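Local structure of TssK (Serratia sp. FS14, 5Y0E) at residues A64-M69 against P74-G79. The protein is a structural protein of the type VI secretion system baseplate, where it probably assembles as a trimer and joins the baseplate to the membrane complex. Sequence-based numbering, arbitrary orientation.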
# COMPACT_ATOMS: atom_id res chain seq x y z
N ALA A 64 -12.29 3.01 28.03
CA ALA A 64 -11.09 3.72 27.63
C ALA A 64 -11.22 4.10 26.17
O ALA A 64 -11.96 3.46 25.42
CB ALA A 64 -9.85 2.86 27.85
N ALA A 65 -10.50 5.13 25.76
CA ALA A 65 -10.48 5.53 24.36
C ALA A 65 -9.35 6.53 24.14
O ALA A 65 -8.94 7.23 25.06
CB ALA A 65 -11.81 6.15 23.95
N SER A 66 -8.88 6.61 22.90
CA SER A 66 -7.91 7.63 22.53
C SER A 66 -8.06 7.95 21.06
O SER A 66 -8.50 7.11 20.27
CB SER A 66 -6.49 7.19 22.85
OG SER A 66 -6.19 5.98 22.22
N GLY A 67 -7.70 9.16 20.69
CA GLY A 67 -7.85 9.53 19.30
C GLY A 67 -7.79 11.03 19.15
O GLY A 67 -7.20 11.72 19.96
N ILE A 68 -8.44 11.51 18.10
CA ILE A 68 -8.46 12.92 17.75
C ILE A 68 -9.86 13.31 17.29
O ILE A 68 -10.46 12.62 16.46
CB ILE A 68 -7.42 13.22 16.66
CG1 ILE A 68 -6.03 13.25 17.27
CG2 ILE A 68 -7.69 14.55 16.03
CD1 ILE A 68 -4.99 12.76 16.37
N MET A 69 -10.36 14.40 17.81
CA MET A 69 -11.67 14.89 17.45
C MET A 69 -11.61 15.62 16.13
O MET A 69 -10.54 16.01 15.67
CB MET A 69 -12.20 15.81 18.55
CG MET A 69 -12.35 15.11 19.89
SD MET A 69 -13.57 13.76 19.91
CE MET A 69 -15.03 14.67 19.58
N PRO A 74 -6.73 16.20 20.40
CA PRO A 74 -6.40 14.85 20.86
C PRO A 74 -6.98 14.58 22.23
O PRO A 74 -7.20 15.50 23.02
CB PRO A 74 -4.87 14.86 20.91
CG PRO A 74 -4.51 16.28 21.06
CD PRO A 74 -5.55 17.09 20.39
N PHE A 75 -7.21 13.31 22.52
CA PHE A 75 -7.78 12.91 23.79
C PHE A 75 -7.33 11.50 24.10
O PHE A 75 -7.00 10.72 23.22
CB PHE A 75 -9.32 12.96 23.79
CG PHE A 75 -9.95 12.01 22.82
CD1 PHE A 75 -10.22 10.72 23.18
CD2 PHE A 75 -10.23 12.42 21.54
CE1 PHE A 75 -10.76 9.85 22.29
CE2 PHE A 75 -10.77 11.56 20.65
CZ PHE A 75 -11.03 10.27 21.02
N ARG A 76 -7.38 11.19 25.39
CA ARG A 76 -7.01 9.89 25.91
C ARG A 76 -7.58 9.79 27.31
O ARG A 76 -7.41 10.71 28.11
CB ARG A 76 -5.49 9.72 25.93
CG ARG A 76 -5.01 8.48 26.64
CD ARG A 76 -3.49 8.41 26.68
NE ARG A 76 -2.92 8.75 25.38
CZ ARG A 76 -2.66 7.86 24.43
NH1 ARG A 76 -2.91 6.57 24.63
NH2 ARG A 76 -2.14 8.25 23.27
N PHE A 77 -8.27 8.69 27.62
CA PHE A 77 -8.77 8.50 28.96
C PHE A 77 -8.86 7.02 29.25
O PHE A 77 -8.85 6.19 28.34
CB PHE A 77 -10.13 9.18 29.19
CG PHE A 77 -11.26 8.61 28.38
CD1 PHE A 77 -11.84 7.40 28.72
CD2 PHE A 77 -11.77 9.30 27.31
CE1 PHE A 77 -12.88 6.88 27.98
CE2 PHE A 77 -12.81 8.79 26.58
CZ PHE A 77 -13.37 7.58 26.91
N SER A 78 -8.96 6.69 30.53
CA SER A 78 -9.10 5.31 30.93
C SER A 78 -9.66 5.27 32.34
O SER A 78 -9.37 6.14 33.16
CB SER A 78 -7.78 4.56 30.88
OG SER A 78 -7.95 3.27 31.41
N GLY A 79 -10.49 4.28 32.60
CA GLY A 79 -11.10 4.19 33.90
C GLY A 79 -12.33 5.05 34.02
O GLY A 79 -12.41 6.13 33.44
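The beta hairpin of strands 62-68 and 74-78 brings Gly67 against Phe75 and Ala65 against Phe77 as its hydrogen-bonded pairs, the segments 64-68 and 74-78 running antiparallel with a closest approach of 4.7 Å between their axes. Each pair is closed by two backbone bonds: Phe75 N reaches Gly67 O at 3.0 Å, and Gly67 N returns the bond to Phe75 O. Phe77 N likewise donates to Ala65 O, and Ala65 N to Phe77 O.

Both phenylalanines lean back across the neighbouring strand because CG stands between the backbone N and the carbonyl carbon (chi1 63° in Phe75, 66° in Phe77). The Phe75 ring thus lies directly on the main chain of Gly67, whose CA sits 4.0 Å from the ring centroid in a CH-pi contact. Beside the CD2-CE2 side of the ring, Met69, bent at chi2 and chi3, brings SD to 3.6 Å from Phe75 CE2, an oblique Met-aromatic contact. At the next hydrogen-bonded pair the Phe77 ring lies over the 64-65 backbone, with Ala65 N above one face toward the rim and Ala65 CB 3.6 Å from Phe77 CZ.

Strand 62-68 is the middle of a three-stranded antiparallel sheet, between 44-50 and 74-78, whose aromatic face packs on Leu149, Leu151 and Leu166 of a six-stranded sheet. On the other face, Ser66 CB lies over one face of the Arg76 guanidinium, offset toward NH1, while Ser66 OG hydrogen-bonds Thr47 OG1. Ile68 CG1 meets Pro74 CB at 4.1 Å, Ile68 also packing on His38 and Pro74 on Tyr30 of a second subunit.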